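Long-range contacts in particle-associated lyase (Acinetobacter bacteriophage AP22, PDB 4Y9V), which binds a saccharide of the Acinetobacter baumannii capsule and, as a phage tailspike lyase, probably depolymerises that polysaccharide: residues A[437-442]-A[472-477]; A[367-372]-A[397-402]; A[464-469]-A[496-501]. One frame throughout, in Å; residues are numbered along the deposited sequence. Where two conformers were deposited one is given.

Overall arrangement
Followed from the N terminus, the chain first meets contact 2, where 397-402 comes back beside 367-372 one coil further along the pectin lyase-like beta-helix. That loop is closed before contacts 1 and 3 open. Contact 1 pairs segments 437-442 and 472-477, neighbouring strands for most of their length, and contact 3 joins the bend 464-469 to 496-501; their segments alternate along the chain, so the two loops cross, 464-469 leading almost directly into 472-477. Contacts 2 and 3 lie about 16 Å apart, centre to centre, and touch where Leu399 meets Phe465. Contact 1 ties neighbouring strands of one parallel sheet, while the other two bind bends between strands.

Contact 1: A[437-442]-A[472-477]; sequences VTIRQS and AWVEDG
Arg440 reaches across from strand 438-441 to the end of strand 472-476 and binds two successive backbone carbonyls there. Its chain bends at chi2 and chi3 (both -65°), which bring CD and NE round toward 472-477, and the guanidinium lies edge-on to both acceptors. Arg440 NH2 makes the shorter bond, 2.8 Å to Asp476 O, and NE adds a longer one to the same oxygen. Arg440 NE also bonds Glu475 O at 3.2 Å, approaching from above the carbonyl plane, while Gln441 N reaches that oxygen from the opposite face. Each of the two carbonyl oxygens therefore has two donors. One face of the guanidinium is covered by Trp473, whose CH2 lies over its centre, the planes inclined by 47°. A long, flat cation suits this place, since it can bond at its edge and pack on its face.

The strands themselves run parallel. Val437 O accepts from Trp473 N at 3.0 Å, Ile439 N gives to Trp473 O, and Ile439 O receives Glu475 N. On the face opposite Arg440, beta-branched Ile439 and Val474 meet through CB and CG2 at 4.2 Å, among inward-facing aliphatic side chains of the beta-helix.

The carboxylates look elsewhere. Glu475 OE2 takes the backbone N of Asp476 at 2.8 Å and also Ser511, while OE1 bonds Ser509, which binds Trp473 NE1 too. Asp476 is held by a salt bridge to Arg481 and by Tyr482 N; Gln441 lays its aliphatic part against OD1 and gives NE2 to carbonyls of Leu445 and Glu447. With the acids engaged by other partners, the cation, whose charge probably strengthens its bonds, joins the strand ends through main-chain oxygens rather than a salt bridge.

Contact 2: A[367-372]-A[397-402]; sequences IYEREG and TPLNSW
The indole of Trp402 carries the guanidinium of Arg370 on one face, in a cation-pi contact. The guanidinium stands nearly upright on the ring, their planes 81° apart, and meets it with its edge: Arg370 NH2 is 3.2 Å above the Trp402 indole plane, and Arg370 CZ is 4.5 Å from the centroid of the five-membered ring. Arg370 CG occupies the position between backbone N and carbonyl carbon (chi1 68°), and the chain then extends to NE, which bonds Gln373 O. Gly372 O approaches Trp402 CD1 obliquely at 3.4 Å.

The carboxylate of Glu369 grips Thr397 with both oxygens. Glu369 OE1 accepts from Thr397 N at 2.9 Å through its syn lone pair, in a nearly straight bond, and Glu369 OE2 receives the hydroxyl Thr397 OG1 at 2.6 Å, also on the syn side. Thr397 OG1 in turn accepts from Leu399 N at 3.1 Å, an ST turn that shapes the bend. Threonine suits this place because its hydroxyl can give to the acid while accepting from the turn. Buried Glu369 is further satisfied by Lys396 N and Gly374 N.

Strand 366-368 pairs in parallel with 349-351 and 391-394; 367-372 leaves its end, and 397-402 lies in the loop between 391-394 and 405-409. Trp402 meets His406 of strand 405-409 edge-to-face, and Glu371 packs on Gln136 of the second subunit.

Contact 3: A[464-469]-A[496-501]; sequences DFDALR and NTKDTA
Ala501 CB lies 3.8 Å from Phe465 O on the buried side of the contact, where Phe465 and Leu468 turn their apolar side chains into the protein. The N of Ala501 closes a type I turn by bonding Lys498 O.

The other side is wet and polar. Lys498 NZ gives to Asp464 O at 2.8 Å, in the carbonyl plane, and forms a salt bridge with Asp466 OD1 at 3.0 Å, met from above the carboxylate plane. Lys498 CG lies anti to the carbonyl carbon (chi1 -62°) and packs against Phe465 O, while the bend at chi4 (53°) sets NZ between its acceptors; a flexible lysine suits such a divided grip. Thr500 OG1 gives to Asp466 O at 2.7 Å, on a lone pair. One water joins Asp464 OD2 to Lys498 NZ, whereas the direct gap between Asp464 OD2 and Lys498 NZ is 4.5 Å; another gives to both Asp466 OD1 and Thr500 OG1. Asp464 OD1 is held by Gly428 N.

The two loops follow strands 461-463 and 486-496, which pair in parallel. Phe465 and Leu468 pack on Ile436 of strand 435-441, and Thr497 touches Tyr488 of the second subunit.

Contact 1: A[437-442]-A[472-477]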
loop_
_atom_site.group_PDB
_atom_site.type_symbol
_atom_site.label_atom_id
_atom_site.label_comp_id
_atom_site.label_asym_id
_atom_site.label_seq_id
_atom_site.Cartn_x
_atom_site.Cartn_y
_atom_site.Cartn_z
ATOM N N VAL A 437 -17.647 -9.414 -12.454
ATOM C CA VAL A 437 -16.654 -10.450 -12.755
ATOM C C VAL A 437 -17.329 -11.545 -13.553
ATOM O O VAL A 437 -18.307 -12.137 -13.106
ATOM C CB VAL A 437 -16.029 -11.064 -11.478
ATOM C CG1 VAL A 437 -15.045 -12.166 -11.840
ATOM C CG2 VAL A 437 -15.343 -10.005 -10.626
ATOM N N THR A 438 -16.775 -11.812 -14.742
ATOM C CA THR A 438 -17.204 -12.942 -15.563
ATOM C C THR A 438 -15.962 -13.731 -16.005
ATOM O O THR A 438 -15.024 -13.140 -16.532
ATOM C CB THR A 438 -17.977 -12.491 -16.802
ATOM O OG1 THR A 438 -19.145 -11.796 -16.364
ATOM C CG2 THR A 438 -18.364 -13.662 -17.697
ATOM N N ILE A 439 -15.991 -15.038 -15.798
ATOM C CA ILE A 439 -14.989 -15.961 -16.339
ATOM C C ILE A 439 -15.761 -16.929 -17.264
ATOM O O ILE A 439 -16.728 -17.548 -16.811
ATOM C CB ILE A 439 -14.264 -16.739 -15.249
ATOM C CG1 ILE A 439 -13.610 -15.816 -14.185
ATOM C CG2 ILE A 439 -13.275 -17.734 -15.887
ATOM C CD1 ILE A 439 -12.445 -14.995 -14.737
ATOM N N ARG A 440 -15.304 -17.066 -18.513
ATOM C CA ARG A 440 -15.850 -18.032 -19.431
ATOM C C ARG A 440 -14.764 -18.976 -19.922
ATOM O O ARG A 440 -13.635 -18.559 -20.159
ATOM C CB ARG A 440 -16.492 -17.395 -20.662
ATOM C CG ARG A 440 -17.610 -16.390 -20.372
ATOM C CD ARG A 440 -18.835 -16.975 -19.738
ATOM N NE ARG A 440 -19.581 -17.945 -20.556
ATOM C CZ ARG A 440 -20.533 -17.601 -21.413
ATOM N NH1 ARG A 440 -20.801 -16.353 -21.710
ATOM N NH2 ARG A 440 -21.254 -18.584 -21.992
ATOM N N GLN A 441 -15.124 -20.234 -20.105
ATOM C CA GLN A 441 -14.313 -21.165 -20.894
ATOM C C GLN A 441 -14.578 -20.916 -22.361
ATOM O O GLN A 441 -15.731 -20.828 -22.792
ATOM C CB GLN A 441 -14.596 -22.606 -20.482
ATOM C CG GLN A 441 -13.816 -23.624 -21.293
ATOM C CD GLN A 441 -13.975 -25.039 -20.752
ATOM O OE1 GLN A 441 -14.280 -25.227 -19.570
ATOM N NE2 GLN A 441 -13.737 -26.014 -21.611
ATOM N N SER A 442 -13.528 -20.820 -23.167
ATOM C CA SER A 442 -13.688 -20.664 -24.602
ATOM C C SER A 442 -14.317 -21.918 -25.219
ATOM O O SER A 442 -13.972 -23.029 -24.873
ATOM C CB SER A 442 -12.299 -20.492 -25.224
ATOM O OG SER A 442 -12.427 -20.362 -26.615
ATOM N N ALA A 472 -20.955 -11.814 -9.921
ATOM C CA ALA A 472 -20.063 -12.898 -10.311
ATOM C C ALA A 472 -20.781 -13.919 -11.194
ATOM O O ALA A 472 -21.903 -14.322 -10.889
ATOM C CB ALA A 472 -19.523 -13.627 -9.076
ATOM N N TRP A 473 -20.070 -14.377 -12.231
ATOM C CA TRP A 473 -20.564 -15.474 -13.073
ATOM C C TRP A 473 -19.361 -16.216 -13.642
ATOM O O TRP A 473 -18.386 -15.583 -14.052
ATOM C CB TRP A 473 -21.431 -14.953 -14.202
ATOM C CG TRP A 473 -22.124 -16.025 -14.988
ATOM C CD1 TRP A 473 -22.726 -17.162 -14.525
ATOM C CD2 TRP A 473 -22.329 -16.024 -16.412
ATOM N NE1 TRP A 473 -23.282 -17.870 -15.557
ATOM C CE2 TRP A 473 -23.060 -17.204 -16.729
ATOM C CE3 TRP A 473 -21.966 -15.159 -17.454
ATOM C CZ2 TRP A 473 -23.436 -17.506 -18.042
ATOM C CZ3 TRP A 473 -22.332 -15.457 -18.744
ATOM C CH2 TRP A 473 -23.049 -16.641 -19.031
ATOM N N VAL A 474 -19.439 -17.547 -13.663
ATOM C CA VAL A 474 -18.427 -18.434 -14.244
ATOM C C VAL A 474 -19.191 -19.485 -15.041
ATOM O O VAL A 474 -20.069 -20.131 -14.484
ATOM C CB VAL A 474 -17.575 -19.097 -13.148
ATOM C CG1 VAL A 474 -16.574 -20.062 -13.776
ATOM C CG2 VAL A 474 -16.879 -18.069 -12.276
ATOM N N GLU A 475 -18.852 -19.689 -16.332
ATOM C CA GLU A 475 -19.607 -20.643 -17.122
ATOM C C GLU A 475 -18.829 -21.026 -18.392
ATOM O O GLU A 475 -18.024 -20.246 -18.919
ATOM C CB GLU A 475 -20.987 -20.064 -17.470
ATOM C CG GLU A 475 -21.984 -21.086 -18.085
ATOM C CD GLU A 475 -22.085 -22.329 -17.262
ATOM O OE1 GLU A 475 -22.884 -22.348 -16.295
ATOM O OE2 GLU A 475 -21.330 -23.296 -17.534
ATOM N N ASP A 476 -19.153 -22.209 -18.899
ATOM C CA ASP A 476 -18.619 -22.650 -20.186
ATOM C C ASP A 476 -19.125 -21.729 -21.308
ATOM O O ASP A 476 -20.126 -21.035 -21.161
ATOM C CB ASP A 476 -19.004 -24.107 -20.439
ATOM C CG ASP A 476 -18.189 -24.794 -21.529
ATOM O OD1 ASP A 476 -17.127 -24.243 -21.954
ATOM O OD2 ASP A 476 -18.626 -25.893 -21.979
ATOM N N GLY A 477 -18.443 -21.788 -22.440
ATOM C CA GLY A 477 -18.794 -20.992 -23.579
ATOM C C GLY A 477 -20.062 -21.473 -24.305
ATOM O O GLY A 477 -20.665 -20.685 -25.054
#

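Contact 2: A[367-372]-A[397-402]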
loop_
_atom_site.group_PDB
_atom_site.type_symbol
_atom_site.label_atom_id
_atom_site.label_comp_id
_atom_site.label_asym_id
_atom_site.label_seq_id
_atom_site.Cartn_x
_atom_site.Cartn_y
_atom_site.Cartn_z
ATOM N N ILE A 367 -8.485 2.906 -13.012
ATOM C CA ILE A 367 -8.519 2.082 -14.214
ATOM C C ILE A 367 -9.705 2.519 -15.065
ATOM O O ILE A 367 -10.859 2.376 -14.676
ATOM C CB ILE A 367 -8.608 0.576 -13.904
ATOM C CG1 ILE A 367 -7.498 0.140 -12.925
ATOM C CG2 ILE A 367 -8.553 -0.210 -15.212
ATOM C CD1 ILE A 367 -7.590 -1.279 -12.474
ATOM N N TYR A 368 -9.380 3.061 -16.252
ATOM C CA TYR A 368 -10.385 3.502 -17.197
ATOM C C TYR A 368 -10.815 2.358 -18.122
ATOM O O TYR A 368 -9.998 1.595 -18.631
ATOM C CB TYR A 368 -9.900 4.666 -18.069
ATOM C CG TYR A 368 -9.610 5.912 -17.278
ATOM C CD1 TYR A 368 -10.565 6.822 -16.892
ATOM C CD2 TYR A 368 -8.304 6.153 -16.935
ATOM C CE1 TYR A 368 -10.259 7.978 -16.140
ATOM C CE2 TYR A 368 -7.957 7.262 -16.208
ATOM C CZ TYR A 368 -8.935 8.152 -15.814
ATOM O OH TYR A 368 -8.572 9.279 -15.107
ATOM N N GLU A 369 -12.106 2.292 -18.384
ATOM C CA GLU A 369 -12.642 1.298 -19.287
ATOM C C GLU A 369 -12.123 1.536 -20.695
ATOM O O GLU A 369 -12.061 2.686 -21.157
ATOM C CB GLU A 369 -14.174 1.404 -19.279
ATOM C CG GLU A 369 -14.841 0.205 -19.931
ATOM C CD GLU A 369 -16.341 0.292 -20.106
ATOM O OE1 GLU A 369 -16.914 1.388 -20.005
ATOM O OE2 GLU A 369 -16.899 -0.776 -20.420
ATOM N N ARG A 370 -11.804 0.469 -21.425
ATOM C CA ARG A 370 -11.498 0.610 -22.850
ATOM C C ARG A 370 -12.777 0.919 -23.636
ATOM O O ARG A 370 -13.911 0.625 -23.202
ATOM C CB ARG A 370 -10.803 -0.631 -23.412
ATOM C CG ARG A 370 -11.680 -1.894 -23.484
ATOM C CD ARG A 370 -11.103 -2.923 -24.413
ATOM N NE ARG A 370 -12.020 -4.062 -24.471
ATOM C CZ ARG A 370 -11.852 -5.141 -25.222
ATOM N NH1 ARG A 370 -10.798 -5.237 -26.025
ATOM N NH2 ARG A 370 -12.717 -6.124 -25.167
ATOM N N GLU A 371 -12.614 1.473 -24.829
ATOM C CA GLU A 371 -13.747 1.732 -25.709
ATOM C C GLU A 371 -14.511 0.469 -26.036
ATOM O O GLU A 371 -15.745 0.483 -26.177
ATOM C CB GLU A 371 -13.313 2.446 -26.985
ATOM C CG GLU A 371 -12.679 3.824 -26.733
ATOM C CD GLU A 371 -13.602 4.757 -25.990
ATOM O OE1 GLU A 371 -14.718 5.053 -26.496
ATOM O OE2 GLU A 371 -13.329 5.158 -24.860
ATOM N N GLY A 372 -13.778 -0.647 -26.162
ATOM C CA GLY A 372 -14.348 -1.935 -26.511
ATOM C C GLY A 372 -15.017 -2.704 -25.364
ATOM O O GLY A 372 -15.371 -3.868 -25.579
ATOM N N THR A 397 -19.653 2.118 -20.804
ATOM C CA THR A 397 -20.402 1.243 -21.696
ATOM C C THR A 397 -21.423 0.416 -20.893
ATOM O O THR A 397 -21.393 0.378 -19.665
ATOM C CB THR A 397 -19.525 0.280 -22.506
ATOM O OG1 THR A 397 -19.204 -0.868 -21.720
ATOM C CG2 THR A 397 -18.324 0.968 -23.102
ATOM N N PRO A 398 -22.300 -0.319 -21.574
ATOM C CA PRO A 398 -23.230 -1.194 -20.875
ATOM C C PRO A 398 -22.600 -2.446 -20.293
ATOM O O PRO A 398 -23.294 -3.178 -19.567
ATOM C CB PRO A 398 -24.303 -1.566 -21.940
ATOM C CG PRO A 398 -24.149 -0.480 -22.990
ATOM C CD PRO A 398 -22.654 -0.224 -22.999
ATOM N N LEU A 399 -21.331 -2.747 -20.595
ATOM C CA LEU A 399 -20.639 -3.891 -20.008
ATOM C C LEU A 399 -21.372 -5.208 -20.269
ATOM O O LEU A 399 -21.284 -6.163 -19.496
ATOM C CB LEU A 399 -20.342 -3.694 -18.519
ATOM C CG LEU A 399 -19.331 -2.554 -18.236
ATOM C CD1 LEU A 399 -19.565 -1.981 -16.848
ATOM C CD2 LEU A 399 -17.918 -3.055 -18.383
ATOM N N ASN A 400 -22.044 -5.271 -21.411
ATOM C CA ASN A 400 -22.813 -6.456 -21.798
ATOM C C ASN A 400 -21.991 -7.483 -22.547
ATOM O O ASN A 400 -22.272 -8.677 -22.447
ATOM C CB ASN A 400 -24.023 -6.046 -22.657
ATOM C CG ASN A 400 -23.629 -5.395 -23.957
ATOM O OD1 ASN A 400 -23.032 -4.327 -23.921
ATOM N ND2 ASN A 400 -23.947 -6.015 -25.063
ATOM N N SER A 401 -20.975 -7.028 -23.285
ATOM C CA SER A 401 -20.142 -7.949 -24.062
ATOM C C SER A 401 -18.873 -8.302 -23.304
ATOM O O SER A 401 -18.404 -9.449 -23.392
ATOM C CB SER A 401 -19.861 -7.336 -25.431
ATOM O OG SER A 401 -19.094 -8.252 -26.166
ATOM N N TRP A 402 -18.288 -7.373 -22.551
ATOM C CA TRP A 402 -17.195 -7.652 -21.673
ATOM C C TRP A 402 -17.550 -7.040 -20.319
ATOM O O TRP A 402 -17.972 -5.891 -20.234
ATOM C CB TRP A 402 -15.851 -7.040 -22.184
ATOM C CG TRP A 402 -15.473 -7.614 -23.507
ATOM C CD1 TRP A 402 -15.849 -7.175 -24.751
ATOM C CD2 TRP A 402 -14.679 -8.793 -23.729
ATOM N NE1 TRP A 402 -15.357 -8.001 -25.723
ATOM C CE2 TRP A 402 -14.625 -9.000 -25.127
ATOM C CE3 TRP A 402 -14.022 -9.671 -22.872
ATOM C CZ2 TRP A 402 -13.938 -10.069 -25.675
ATOM C CZ3 TRP A 402 -13.327 -10.744 -23.427
ATOM C CH2 TRP A 402 -13.298 -10.919 -24.813
#

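Contact 3: A[464-469]-A[496-501]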
loop_
_atom_site.group_PDB
_atom_site.type_symbol
_atom_site.label_atom_id
_atom_site.label_comp_id
_atom_site.label_asym_id
_atom_site.label_seq_id
_atom_site.Cartn_x
_atom_site.Cartn_y
_atom_site.Cartn_z
ATOM N N ASP A 464 -22.040 2.329 -8.538
ATOM C CA ASP A 464 -23.110 3.325 -8.737
ATOM C C ASP A 464 -23.885 3.119 -10.036
ATOM O O ASP A 464 -24.587 4.010 -10.485
ATOM C CB ASP A 464 -22.670 4.754 -8.591
ATOM C CG ASP A 464 -21.862 5.259 -9.749
ATOM O OD1 ASP A 464 -21.366 4.420 -10.507
ATOM O OD2 ASP A 464 -21.811 6.496 -9.906
ATOM N N PHE A 465 -23.815 1.914 -10.602
ATOM C CA PHE A 465 -24.571 1.637 -11.831
ATOM C C PHE A 465 -26.057 1.780 -11.594
ATOM O O PHE A 465 -26.602 1.358 -10.566
ATOM C CB PHE A 465 -24.300 0.227 -12.306
ATOM C CG PHE A 465 -22.883 -0.091 -12.805
ATOM C CD1 PHE A 465 -21.877 0.861 -12.842
ATOM C CD2 PHE A 465 -22.630 -1.355 -13.242
ATOM C CE1 PHE A 465 -20.619 0.502 -13.326
ATOM C CE2 PHE A 465 -21.375 -1.720 -13.733
ATOM C CZ PHE A 465 -20.376 -0.773 -13.772
ATOM N N ASP A 466 -26.751 2.276 -12.611
ATOM C CA ASP A 466 -28.230 2.281 -12.561
ATOM C C ASP A 466 -28.813 0.892 -12.735
ATOM O O ASP A 466 -29.936 0.624 -12.270
ATOM C CB ASP A 466 -28.745 3.282 -13.594
ATOM C CG ASP A 466 -28.186 4.639 -13.311
ATOM O OD1 ASP A 466 -28.418 5.167 -12.196
ATOM O OD2 ASP A 466 -27.414 5.182 -14.151
ATOM N N ALA A 467 -28.104 0.011 -13.430
ATOM C CA ALA A 467 -28.526 -1.368 -13.639
ATOM C C ALA A 467 -27.289 -2.252 -13.640
ATOM O O ALA A 467 -26.217 -1.822 -14.091
ATOM C CB ALA A 467 -29.293 -1.513 -14.945
ATOM N N LEU A 468 -27.435 -3.456 -13.133
ATOM C CA LEU A 468 -26.362 -4.454 -13.090
ATOM C C LEU A 468 -27.003 -5.807 -13.127
ATOM O O LEU A 468 -27.892 -6.092 -12.326
ATOM C CB LEU A 468 -25.540 -4.258 -11.795
ATOM C CG LEU A 468 -24.401 -5.276 -11.604
ATOM C CD1 LEU A 468 -23.326 -5.148 -12.653
ATOM C CD2 LEU A 468 -23.795 -5.123 -10.196
ATOM N N ARG A 469 -26.540 -6.694 -14.028
ATOM C CA ARG A 469 -27.078 -8.039 -14.065
ATOM C C ARG A 469 -26.464 -8.935 -12.998
ATOM O O ARG A 469 -27.204 -9.682 -12.340
ATOM C CB ARG A 469 -26.905 -8.683 -15.451
ATOM C CG ARG A 469 -27.599 -9.996 -15.596
ATOM C CD ARG A 469 -27.276 -10.762 -16.922
ATOM N NE ARG A 469 -26.000 -11.611 -16.774
ATOM C CZ ARG A 469 -25.852 -12.619 -17.599
ATOM N NH1 ARG A 469 -26.477 -13.214 -18.693
ATOM N NH2 ARG A 469 -24.696 -13.283 -17.303
ATOM N N ASN A 496 -24.529 -1.735 -3.986
ATOM C CA ASN A 496 -25.089 -1.033 -5.145
ATOM C C ASN A 496 -25.764 0.231 -4.597
ATOM O O ASN A 496 -26.739 0.152 -3.851
ATOM C CB ASN A 496 -26.095 -1.878 -5.906
ATOM C CG ASN A 496 -25.391 -2.834 -6.840
ATOM O OD1 ASN A 496 -25.053 -2.333 -8.015
ATOM N ND2 ASN A 496 -25.113 -3.995 -6.499
ATOM N N THR A 497 -25.230 1.395 -4.962
ATOM C CA THR A 497 -25.716 2.638 -4.397
ATOM C C THR A 497 -27.052 3.097 -4.981
ATOM O O THR A 497 -27.701 3.948 -4.357
ATOM C CB THR A 497 -24.654 3.734 -4.488
ATOM O OG1 THR A 497 -24.515 4.051 -5.877
ATOM C CG2 THR A 497 -23.353 3.311 -3.847
ATOM N N LYS A 498 -27.461 2.584 -6.116
ATOM C CA LYS A 498 -28.682 3.028 -6.783
ATOM C C LYS A 498 -29.842 2.112 -6.461
ATOM O O LYS A 498 -29.721 0.885 -6.501
ATOM C CB LYS A 498 -28.486 3.075 -8.292
ATOM C CG LYS A 498 -27.423 4.035 -8.784
ATOM C CD LYS A 498 -27.811 5.504 -8.598
ATOM C CE LYS A 498 -26.744 6.458 -9.074
ATOM N NZ LYS A 498 -26.260 6.283 -10.442
ATOM N N ASP A 499 -31.007 2.720 -6.219
ATOM C CA ASP A 499 -32.175 1.938 -5.859
ATOM C C ASP A 499 -32.796 1.200 -7.032
ATOM O O ASP A 499 -33.653 0.363 -6.826
ATOM C CB ASP A 499 -33.184 2.775 -5.094
ATOM C CG ASP A 499 -33.907 3.873 -5.864
ATOM O OD1 ASP A 499 -33.872 3.832 -7.098
ATOM O OD2 ASP A 499 -34.479 4.739 -5.157
ATOM N N THR A 500 -32.376 1.489 -8.266
ATOM C CA THR A 500 -32.824 0.770 -9.431
ATOM C C THR A 500 -32.026 -0.495 -9.701
ATOM O O THR A 500 -32.430 -1.324 -10.522
ATOM C CB THR A 500 -32.733 1.688 -10.643
ATOM O OG1 THR A 500 -31.420 2.266 -10.718
ATOM C CG2 THR A 500 -33.733 2.844 -10.577
ATOM N N ALA A 501 -30.822 -0.617 -9.089
ATOM C CA ALA A 501 -29.994 -1.788 -9.374
ATOM C C ALA A 501 -30.564 -3.012 -8.675
ATOM O O ALA A 501 -30.915 -2.944 -7.495
ATOM C CB ALA A 501 -28.567 -1.486 -8.924
HETATM O O HOH W 1 -23.629 6.572 -12.347
HETATM O O HOH W 2 -23.931 8.029 -10.207
HETATM O O HOH W 3 -25.817 0.584 -8.063
HETATM O O HOH W 4 -30.967 4.878 -11.366
HETATM O O HOH W 5 -25.962 7.304 -13.546
#